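Local coordinates for protein putative cellulase CEL6 (Mycobacterium tuberculosis, PDB 1UP3) that probably hydrolyses internal beta-1,4 linkages of cellulose, as a family 6 endoglucanase caught here with a thio-linked cello-oligosaccharide in its cleft, at residues Val155-His161 with Ala182-Asn188; His161-Ala167 with Tyr201-Ile205; Thr195-Ile199 with Tyr214-Thr218. One frame throughout, in Å; residues are numbered along the deposited sequence.

Interaction 1: residues Val155-His161 with Ala182-Asn188. With BGC (beta-D-glucopyranose), chain B; SO4 (sulfate ion), chain D.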
loop_
_atom_site.group_PDB
_atom_site.type_symbol
_atom_site.label_atom_id
_atom_site.label_comp_id
_atom_site.label_asym_id
_atom_site.label_seq_id
_atom_site.Cartn_x
_atom_site.Cartn_y
_atom_site.Cartn_z
ATOM N N VAL A 155 -1.937 -10.036 -6.569
ATOM C CA VAL A 155 -2.350 -9.754 -5.179
ATOM C C VAL A 155 -1.149 -9.884 -4.258
ATOM O O VAL A 155 -0.474 -10.927 -4.260
ATOM C CB VAL A 155 -3.498 -10.683 -4.732
ATOM C CG1 VAL A 155 -3.892 -10.384 -3.262
ATOM C CG2 VAL A 155 -4.698 -10.535 -5.662
ATOM N N TYR A 156 -0.917 -8.841 -3.467
ATOM C CA TYR A 156 0.212 -8.786 -2.531
ATOM C C TYR A 156 -0.360 -8.506 -1.149
ATOM O O TYR A 156 -0.989 -7.472 -0.917
ATOM C CB TYR A 156 1.236 -7.700 -2.913
ATOM C CG TYR A 156 1.875 -7.939 -4.266
ATOM C CD1 TYR A 156 1.296 -7.430 -5.417
ATOM C CD2 TYR A 156 3.038 -8.691 -4.408
ATOM C CE1 TYR A 156 1.829 -7.648 -6.663
ATOM C CE2 TYR A 156 3.570 -8.927 -5.690
ATOM C CZ TYR A 156 2.960 -8.417 -6.795
ATOM O OH TYR A 156 3.488 -8.629 -8.052
ATOM N N VAL A 157 -0.178 -9.435 -0.225
ATOM C CA VAL A 157 -0.650 -9.270 1.152
ATOM C C VAL A 157 0.345 -8.450 1.943
ATOM O O VAL A 157 1.547 -8.716 1.937
ATOM C CB VAL A 157 -0.793 -10.664 1.833
ATOM C CG1 VAL A 157 -1.215 -10.488 3.255
ATOM C CG2 VAL A 157 -1.763 -11.525 1.006
ATOM N N ASP A 158 -0.100 -7.436 2.658
ATOM C CA ASP A 158 0.908 -6.617 3.309
ATOM C C ASP A 158 1.597 -7.375 4.438
ATOM O O ASP A 158 0.941 -8.052 5.261
ATOM C CB ASP A 158 0.324 -5.320 3.816
ATOM C CG ASP A 158 1.402 -4.402 4.316
ATOM O OD1 ASP A 158 2.131 -3.854 3.467
ATOM O OD2 ASP A 158 1.666 -4.288 5.553
ATOM N N ALA A 159 2.916 -7.150 4.572
ATOM C CA ALA A 159 3.742 -7.909 5.502
ATOM C C ALA A 159 4.634 -7.003 6.395
ATOM O O ALA A 159 5.658 -7.469 6.917
ATOM C CB ALA A 159 4.604 -8.885 4.719
ATOM N N GLY A 160 4.261 -5.748 6.577
ATOM C CA GLY A 160 5.009 -4.881 7.484
ATOM C C GLY A 160 6.316 -4.439 6.902
ATOM O O GLY A 160 6.363 -4.000 5.747
ATOM N N HIS A 161 7.385 -4.530 7.684
ATOM C CA HIS A 161 8.717 -4.062 7.263
ATOM C C HIS A 161 9.791 -4.701 8.102
ATOM O O HIS A 161 9.495 -5.377 9.073
ATOM C CB HIS A 161 8.797 -2.526 7.257
ATOM C CG HIS A 161 8.601 -1.896 8.586
ATOM N ND1 HIS A 161 9.474 -2.088 9.644
ATOM C CD2 HIS A 161 7.625 -1.066 9.040
ATOM C CE1 HIS A 161 9.026 -1.409 10.686
ATOM N NE2 HIS A 161 7.898 -0.794 10.351
ATOM N N ALA A 182 -1.759 -16.127 -3.613
ATOM C CA ALA A 182 -1.529 -14.771 -4.109
ATOM C C ALA A 182 -0.189 -14.731 -4.858
ATOM O O ALA A 182 0.514 -15.754 -4.979
ATOM C CB ALA A 182 -1.527 -13.806 -2.966
ATOM N N ARG A 183 0.181 -13.560 -5.378
ATOM C CA ARG A 183 1.509 -13.392 -5.963
ATOM C C ARG A 183 2.560 -13.296 -4.874
ATOM O O ARG A 183 3.694 -13.748 -5.064
ATOM C CB ARG A 183 1.546 -12.150 -6.867
ATOM C CG ARG A 183 2.872 -11.866 -7.530
ATOM C CD ARG A 183 3.375 -12.969 -8.457
ATOM N NE ARG A 183 4.674 -12.617 -9.015
ATOM C CZ ARG A 183 5.406 -13.380 -9.792
ATOM N NH1 ARG A 183 4.967 -14.578 -10.159
ATOM N NH2 ARG A 183 6.580 -12.939 -10.233
ATOM N N GLY A 184 2.206 -12.663 -3.760
ATOM C CA GLY A 184 3.125 -12.559 -2.642
ATOM C C GLY A 184 2.707 -11.516 -1.628
ATOM O O GLY A 184 1.572 -11.501 -1.137
ATOM N N PHE A 185 3.658 -10.661 -1.277
ATOM C CA PHE A 185 3.475 -9.731 -0.178
ATOM C C PHE A 185 4.086 -8.345 -0.453
ATOM O O PHE A 185 4.846 -8.178 -1.388
ATOM C CB PHE A 185 4.082 -10.348 1.128
ATOM C CG PHE A 185 5.542 -10.665 1.018
ATOM C CD1 PHE A 185 5.956 -11.869 0.470
ATOM C CD2 PHE A 185 6.525 -9.778 1.484
ATOM C CE1 PHE A 185 7.306 -12.187 0.369
ATOM C CE2 PHE A 185 7.868 -10.122 1.396
ATOM C CZ PHE A 185 8.259 -11.305 0.808
ATOM N N SER A 186 3.719 -7.365 0.381
ATOM C CA SER A 186 4.262 -6.012 0.267
ATOM C C SER A 186 5.004 -5.618 1.506
ATOM O O SER A 186 4.682 -6.068 2.614
ATOM C CB SER A 186 3.147 -4.984 -0.053
ATOM O OG SER A 186 2.103 -5.071 0.883
ATOM N N LEU A 187 6.020 -4.785 1.303
ATOM C CA LEU A 187 6.876 -4.264 2.383
ATOM C C LEU A 187 7.018 -2.749 2.349
ATOM O O LEU A 187 6.956 -2.121 1.288
ATOM C CB LEU A 187 8.275 -4.824 2.227
ATOM C CG LEU A 187 8.467 -6.346 2.305
ATOM C CD1 LEU A 187 9.925 -6.727 1.991
ATOM C CD2 LEU A 187 8.048 -6.816 3.701
ATOM N N ASN A 188 7.260 -2.180 3.528
ATOM C CA ASN A 188 7.618 -0.773 3.682
ATOM C C ASN A 188 6.487 0.213 3.441
ATOM O O ASN A 188 6.754 1.404 3.267
ATOM C CB ASN A 188 8.802 -0.410 2.765
ATOM C CG ASN A 188 9.788 0.592 3.404
ATOM O OD1 ASN A 188 9.973 0.647 4.640
ATOM N ND2 ASN A 188 10.375 1.419 2.570
HETATM C C2 BGC B . 6.887 -0.203 13.773
HETATM C C3 BGC B . 5.944 0.856 13.256
HETATM C C4 BGC B . 4.498 0.637 13.718
HETATM C C5 BGC B . 4.427 0.352 15.240
HETATM C C6 BGC B . 3.018 -0.087 15.648
HETATM C C1 BGC B . 6.676 -0.349 15.272
HETATM O O2 BGC B . 8.222 0.178 13.460
HETATM O O3 BGC B . 6.048 0.923 11.830
HETATM O O4 BGC B . 3.753 1.779 13.490
HETATM O O5 BGC B . 5.316 -0.688 15.499
HETATM O O6 BGC B . 3.008 -0.202 17.068
HETATM S S SO4 D . 8.222 -15.881 -11.979
HETATM O O1 SO4 D . 6.818 -16.215 -11.732
HETATM O O2 SO4 D . 8.561 -14.478 -11.726
HETATM O O3 SO4 D . 8.515 -16.123 -13.400
HETATM O O4 SO4 D . 9.066 -16.765 -11.173
#
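S186 and D158 leave the same face of the sheet, and their first torsions set the polar ends together: S186 OG sits between its own backbone N and carbonyl carbon (chi1 54°), while D158 CG lies opposite its backbone N (chi1 -172°). S186 OG donates to D158 OD1 at 2.9 Å, on the anti side, 23° out of the carboxylate plane. D158 OD2 accepts from G160 N, an Asx turn at the strand end, and also from D120 N.

The backbones pair as neighbouring parallel strands, the two ends of a beta-alpha-beta unit whose helix is 167-176. V157 N bonds to G184 O, V157 O takes S186 N, and A159 N bonds to S186 O at 2.9 Å. N188 N to G160 O (3.0 Å) carries the pairing past the strand end. V155 O accepts from both R183 N and G184 N.

R183 runs alongside Y156. R183 CB lies over one face of the Y156 ring, near the rim, 4.3 Å from the centroid. The guanidinium stands nearly perpendicular to that ring. R183 NE and Y156 OH share D255, and R183 NH1 and NH2 hold a sulfate ion, probably picked up from the crystallisation liquor. On the other face of the sheet, A159 CB packs on F185 CD2 at 3.9 Å.

Beyond the strand, H161 NE2 donates to glucose O3 in a straight bond of 2.9 Å. S186 OG, G160 N and D120 N together fix the rotation of the D158 carboxylate.

Interaction 2: residues His161-Ala167 with Tyr201-Ile205. With BGC (beta-D-glucopyranose), chain B; BGC (beta-D-glucopyranose), chain C.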
loop_
_atom_site.group_PDB
_atom_site.type_symbol
_atom_site.label_atom_id
_atom_site.label_comp_id
_atom_site.label_asym_id
_atom_site.label_seq_id
_atom_site.Cartn_x
_atom_site.Cartn_y
_atom_site.Cartn_z
ATOM N N HIS A 161 7.385 -4.530 7.684
ATOM C CA HIS A 161 8.717 -4.062 7.263
ATOM C C HIS A 161 9.791 -4.701 8.102
ATOM O O HIS A 161 9.495 -5.377 9.073
ATOM C CB HIS A 161 8.797 -2.526 7.257
ATOM C CG HIS A 161 8.601 -1.896 8.586
ATOM N ND1 HIS A 161 9.474 -2.088 9.644
ATOM C CD2 HIS A 161 7.625 -1.066 9.040
ATOM C CE1 HIS A 161 9.026 -1.409 10.686
ATOM N NE2 HIS A 161 7.898 -0.794 10.351
ATOM N N SER A 162 11.036 -4.474 7.704
ATOM C CA SER A 162 12.190 -5.168 8.264
ATOM C C SER A 162 12.478 -4.847 9.729
ATOM O O SER A 162 13.347 -5.502 10.299
ATOM C CB SER A 162 13.413 -4.839 7.413
ATOM O OG SER A 162 13.656 -3.439 7.482
ATOM N N ARG A 163 11.807 -3.859 10.336
ATOM C CA ARG A 163 12.008 -3.521 11.753
ATOM C C ARG A 163 10.728 -3.724 12.583
ATOM O O ARG A 163 10.582 -3.173 13.667
ATOM C CB ARG A 163 12.530 -2.101 11.922
ATOM C CG ARG A 163 13.761 -1.847 11.140
ATOM C CD ARG A 163 15.061 -1.803 11.882
ATOM N NE ARG A 163 16.094 -1.360 10.926
ATOM C CZ ARG A 163 16.671 -0.147 10.898
ATOM N NH1 ARG A 163 16.394 0.808 11.795
ATOM N NH2 ARG A 163 17.573 0.115 9.977
ATOM N N TRP A 164 9.808 -4.507 12.046
ATOM C CA TRP A 164 8.528 -4.750 12.698
ATOM C C TRP A 164 8.545 -6.189 13.201
ATOM O O TRP A 164 9.181 -6.444 14.237
ATOM C CB TRP A 164 7.364 -4.394 11.771
ATOM C CG TRP A 164 6.094 -4.135 12.493
ATOM C CD1 TRP A 164 5.743 -4.556 13.759
ATOM C CD2 TRP A 164 4.993 -3.363 12.019
ATOM N NE1 TRP A 164 4.489 -4.089 14.081
ATOM C CE2 TRP A 164 4.006 -3.359 13.032
ATOM C CE3 TRP A 164 4.736 -2.667 10.827
ATOM C CZ2 TRP A 164 2.784 -2.693 12.873
ATOM C CZ3 TRP A 164 3.524 -2.035 10.675
ATOM C CH2 TRP A 164 2.571 -2.054 11.690
ATOM N N LEU A 165 7.863 -7.134 12.558
ATOM C CA LEU A 165 7.972 -8.540 12.973
ATOM C C LEU A 165 9.214 -9.142 12.347
ATOM O O LEU A 165 9.717 -8.664 11.344
ATOM C CB LEU A 165 6.742 -9.356 12.555
ATOM C CG LEU A 165 5.369 -8.915 12.995
ATOM C CD1 LEU A 165 4.388 -10.030 12.631
ATOM C CD2 LEU A 165 5.382 -8.626 14.464
ATOM N N SER A 166 9.713 -10.232 12.921
ATOM C CA SER A 166 10.732 -10.996 12.264
ATOM C C SER A 166 10.247 -11.671 10.980
ATOM O O SER A 166 9.040 -11.857 10.773
ATOM C CB SER A 166 11.285 -12.064 13.190
ATOM O OG SER A 166 10.342 -13.108 13.302
ATOM N N ALA A 167 11.197 -12.013 10.122
ATOM C CA ALA A 167 10.892 -12.724 8.871
ATOM C C ALA A 167 10.141 -14.017 9.184
ATOM O O ALA A 167 9.157 -14.346 8.512
ATOM C CB ALA A 167 12.126 -13.014 8.057
ATOM N N TYR A 201 15.140 -8.436 3.672
ATOM C CA TYR A 201 14.011 -8.946 4.453
ATOM C C TYR A 201 13.037 -9.721 3.571
ATOM O O TYR A 201 12.601 -10.836 3.943
ATOM C CB TYR A 201 13.334 -7.762 5.130
ATOM C CG TYR A 201 12.208 -8.058 6.094
ATOM C CD1 TYR A 201 12.444 -8.704 7.313
ATOM C CD2 TYR A 201 10.921 -7.633 5.822
ATOM C CE1 TYR A 201 11.437 -8.922 8.227
ATOM C CE2 TYR A 201 9.901 -7.877 6.703
ATOM C CZ TYR A 201 10.156 -8.490 7.925
ATOM O OH TYR A 201 9.088 -8.707 8.777
ATOM N N GLY A 202 12.746 -9.161 2.397
ATOM C CA GLY A 202 11.874 -9.792 1.423
ATOM C C GLY A 202 12.394 -11.135 0.927
ATOM O O GLY A 202 11.655 -12.105 0.780
ATOM N N GLU A 203 13.685 -11.202 0.642
ATOM C CA GLU A 203 14.244 -12.457 0.192
ATOM C C GLU A 203 14.155 -13.500 1.298
ATOM O O GLU A 203 13.956 -14.670 0.997
ATOM C CB GLU A 203 15.685 -12.255 -0.295
ATOM C CG GLU A 203 15.784 -11.394 -1.568
ATOM C CD GLU A 203 15.026 -11.910 -2.771
ATOM O OE1 GLU A 203 15.153 -13.128 -3.064
ATOM O OE2 GLU A 203 14.325 -11.100 -3.463
ATOM N N ALA A 204 14.314 -13.096 2.555
ATOM C CA ALA A 204 14.185 -14.014 3.694
ATOM C C ALA A 204 12.765 -14.549 3.802
ATOM O O ALA A 204 12.552 -15.780 3.917
ATOM C CB ALA A 204 14.600 -13.356 4.968
ATOM N N ILE A 205 11.794 -13.664 3.659
ATOM C CA ILE A 205 10.395 -14.078 3.758
ATOM C C ILE A 205 10.056 -14.962 2.561
ATOM O O ILE A 205 9.356 -15.959 2.711
ATOM C CB ILE A 205 9.442 -12.892 3.899
ATOM C CG1 ILE A 205 9.648 -12.189 5.255
ATOM C CG2 ILE A 205 7.969 -13.314 3.679
ATOM C CD1 ILE A 205 8.784 -10.969 5.459
HETATM C C2 BGC B . 6.887 -0.203 13.773
HETATM C C3 BGC B . 5.944 0.856 13.256
HETATM C C4 BGC B . 4.498 0.637 13.718
HETATM C C5 BGC B . 4.427 0.352 15.240
HETATM C C6 BGC B . 3.018 -0.087 15.648
HETATM C C1 BGC B . 6.676 -0.349 15.272
HETATM O O2 BGC B . 8.222 0.178 13.460
HETATM O O3 BGC B . 6.048 0.923 11.830
HETATM O O4 BGC B . 3.753 1.779 13.490
HETATM O O5 BGC B . 5.316 -0.688 15.499
HETATM O O6 BGC B . 3.008 -0.202 17.068
HETATM C C2 BGC C . 1.774 2.735 12.490
HETATM C C3 BGC C . 0.912 2.722 11.236
HETATM C C4 BGC C . 1.771 2.945 9.991
HETATM C C5 BGC C . 2.947 1.945 10.018
HETATM C C6 BGC C . 3.944 2.217 8.884
HETATM C C1 BGC C . 2.917 1.724 12.350
HETATM O O2 BGC C . 0.985 2.504 13.672
HETATM O O3 BGC C . -0.132 3.681 11.305
HETATM O O4 BGC C . 1.028 2.777 8.779
HETATM O O5 BGC C . 3.693 2.041 11.221
HETATM O O6 BGC C . 4.970 1.243 8.878
HETATM O O HOH W 1 6.894 -7.089 9.569
#
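Y201 lays the face of its ring on the backbone of S162. S162 CA stands 3.5 Å from the Y201 ring centroid, almost on the normal, in a CH-pi contact. I205 CD1 covers the opposite face, nearer the rim. The ring is thus held between the 161-167 loop and its own helix. Y201 CG lies opposite the backbone N (chi1 -175°), which carries the ring out to the loop. There Y201 OH donates to L165 O at 2.6 Å, from above the carbonyl plane. A water donates to Y201 OH at 2.8 Å and accepts from H161 N and L165 N.

The loop follows strand 153-158 and leads into helix 167-176 of a family 6 glycoside hydrolase. It opens with a type I turn from H161 to W164, and R163 N donates to H161 ND1 in the plane of the imidazole. S166 is the N-cap of the helix, its OG accepting from A169 N. Just past it, A167 CB packs against I205 CG1 at 3.8 Å and A204 CB at 4.0 Å.

Away from this packed helix side, the loop turns to sugar and solvent. W164 leads away from helix 195-208 and sets one face of its indole against the glucose of chain B, with W164 NE1 3.8 Å from its O5. R163 is exposed, belongs to the sugar pocket, and its guanidinium forms a salt bridge with E197.

Interaction 3: residues Thr195-Ile199 with Tyr214-Thr218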
loop_
_atom_site.group_PDB
_atom_site.type_symbol
_atom_site.label_atom_id
_atom_site.label_comp_id
_atom_site.label_asym_id
_atom_site.label_seq_id
_atom_site.Cartn_x
_atom_site.Cartn_y
_atom_site.Cartn_z
ATOM N N THR A 195 15.612 0.607 0.475
ATOM C CA THR A 195 15.299 -0.482 -0.428
ATOM C C THR A 195 16.178 -1.695 -0.202
ATOM O O THR A 195 15.693 -2.823 -0.163
ATOM C CB THR A 195 15.450 -0.008 -1.824
ATOM O OG1 THR A 195 14.491 1.050 -2.060
ATOM C CG2 THR A 195 15.193 -1.101 -2.830
ATOM N N ASP A 196 17.480 -1.465 0.006
ATOM C CA ASP A 196 18.381 -2.579 0.254
ATOM C C ASP A 196 18.003 -3.378 1.489
ATOM O O ASP A 196 18.036 -4.627 1.453
ATOM C CB ASP A 196 19.773 -2.080 0.431
ATOM C CG ASP A 196 20.426 -1.708 -0.862
ATOM O OD1 ASP A 196 19.933 -2.100 -1.964
ATOM O OD2 ASP A 196 21.487 -1.046 -0.849
ATOM N N GLU A 197 17.645 -2.695 2.552
ATOM C CA GLU A 197 17.259 -3.392 3.772
ATOM C C GLU A 197 15.986 -4.210 3.526
ATOM O O GLU A 197 15.891 -5.381 3.957
ATOM C CB GLU A 197 17.130 -2.446 4.940
ATOM C CG GLU A 197 16.822 -3.174 6.242
ATOM C CD GLU A 197 16.729 -2.280 7.441
ATOM O OE1 GLU A 197 17.431 -1.253 7.503
ATOM O OE2 GLU A 197 15.913 -2.614 8.345
ATOM N N GLU A 198 15.049 -3.632 2.784
ATOM C CA GLU A 198 13.792 -4.347 2.527
ATOM C C GLU A 198 13.969 -5.513 1.576
ATOM O O GLU A 198 13.258 -6.523 1.727
ATOM C CB GLU A 198 12.685 -3.383 2.077
ATOM C CG GLU A 198 12.407 -2.237 3.049
ATOM C CD GLU A 198 12.392 -2.689 4.479
ATOM O OE1 GLU A 198 11.391 -3.301 4.891
ATOM O OE2 GLU A 198 13.418 -2.512 5.201
ATOM N N ILE A 199 14.915 -5.447 0.635
ATOM C CA ILE A 199 15.212 -6.609 -0.238
ATOM C C ILE A 199 15.746 -7.764 0.595
ATOM O O ILE A 199 15.344 -8.927 0.431
ATOM C CB ILE A 199 16.216 -6.227 -1.362
ATOM C CG1 ILE A 199 15.528 -5.316 -2.398
ATOM C CG2 ILE A 199 16.795 -7.464 -2.035
ATOM C CD1 ILE A 199 16.503 -4.665 -3.366
ATOM N N TYR A 214 7.442 -10.156 -4.050
ATOM C CA TYR A 214 7.069 -9.021 -3.213
ATOM C C TYR A 214 7.286 -7.690 -3.936
ATOM O O TYR A 214 8.040 -7.599 -4.925
ATOM C CB TYR A 214 7.814 -9.025 -1.837
ATOM C CG TYR A 214 9.315 -8.970 -1.955
ATOM C CD1 TYR A 214 10.062 -10.139 -2.140
ATOM C CD2 TYR A 214 9.978 -7.772 -2.004
ATOM C CE1 TYR A 214 11.427 -10.091 -2.314
ATOM C CE2 TYR A 214 11.353 -7.716 -2.184
ATOM C CZ TYR A 214 12.068 -8.855 -2.356
ATOM O OH TYR A 214 13.428 -8.770 -2.594
ATOM N N VAL A 215 6.636 -6.681 -3.393
ATOM C CA VAL A 215 6.847 -5.315 -3.827
ATOM C C VAL A 215 7.273 -4.476 -2.614
ATOM O O VAL A 215 6.942 -4.828 -1.481
ATOM C CB VAL A 215 5.588 -4.742 -4.461
ATOM C CG1 VAL A 215 5.249 -5.464 -5.732
ATOM C CG2 VAL A 215 4.398 -4.785 -3.495
ATOM N N ILE A 216 8.040 -3.422 -2.869
ATOM C CA ILE A 216 8.532 -2.520 -1.845
ATOM C C ILE A 216 7.958 -1.107 -2.172
ATOM O O ILE A 216 8.127 -0.620 -3.299
ATOM C CB ILE A 216 10.064 -2.475 -1.797
ATOM C CG1 ILE A 216 10.655 -3.855 -1.460
ATOM C CG2 ILE A 216 10.524 -1.468 -0.759
ATOM C CD1 ILE A 216 12.155 -3.973 -1.740
ATOM N N ASP A 217 7.414 -0.452 -1.151
ATOM C CA ASP A 217 6.963 0.962 -1.188
ATOM C C ASP A 217 8.230 1.807 -1.070
ATOM O O ASP A 217 8.867 1.864 -0.014
ATOM C CB ASP A 217 6.013 1.276 -0.047
ATOM C CG ASP A 217 5.310 2.562 -0.195
ATOM O OD1 ASP A 217 5.676 3.351 -1.104
ATOM O OD2 ASP A 217 4.334 2.877 0.534
ATOM N N THR A 218 8.583 2.469 -2.166
ATOM C CA THR A 218 9.715 3.379 -2.227
ATOM C C THR A 218 9.310 4.853 -2.290
ATOM O O THR A 218 10.120 5.745 -2.625
ATOM C CB THR A 218 10.603 3.036 -3.441
ATOM O OG1 THR A 218 9.822 3.099 -4.648
ATOM C CG2 THR A 218 11.197 1.606 -3.312
#
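Helix 195-208 packs here on strand 213-217, within the beta-alpha-beta unit that starts at strand 184-187. The two short segments run nearly antiparallel, at 154°, with their axes 9.4 Å apart.

Apolar packing carries most of the contact. I216 reaches from the strand to the helix, and I216 CD1 enters between I199 and E198. I216 CD1 lies 3.7 Å from I199 CG1, and the two isoleucine side chains cross at about a right angle. I216 CD1 is also 3.9 Å from E198 CB. I216 CG1 lies opposite the carbonyl carbon (chi1 -62°), and the extended chain beyond it (chi2 165°) brings CD1 to the helix. Only the aliphatic root of E198 is used; its carboxylate turns away to S162 OG, in the loop after strand 153-158.

Mixed contacts of polar and apolar atoms sit at the two ends. Y214 reaches the helix with its hydroxyl: Y214 OH lies 3.7 Å from I199 CG2. The same hydroxyl is hydrogen-bonded to E203, one turn further along the helix. The edge of the Y214 ring meets I216 CG1 from its own strand, so the two side chains form one surface facing the helix.

At the other end T195 meets T218 between helix and strand. Each hydroxyl has its bond elsewhere, T195 OG1 to N221 and T218 OG1 to the A243 carbonyl, but T195 OG1 still touches the methyl T218 CG2 at 3.6 Å.

The three contacts follow one stretch of the sheet and its helix 195-208. Interactions 1 and 2 share H161, where the strand gives way to the sugar-binding loop, and both touch the glucose of chain B. F185 CZ of interaction 1 packs on I205 CG2 of interaction 2 at 3.5 Å. Interaction 3 adds the next strand: L187 N probably bonds to V215 O at 2.9 Å, and L187 O to D217 N at 3.0 Å. Interactions 2 and 3 use the same helix, where S162 OG meets both E197 and E198. Interaction 3 does not reach the sugar; the E198 side chain is about 9 Å from a bound glucose.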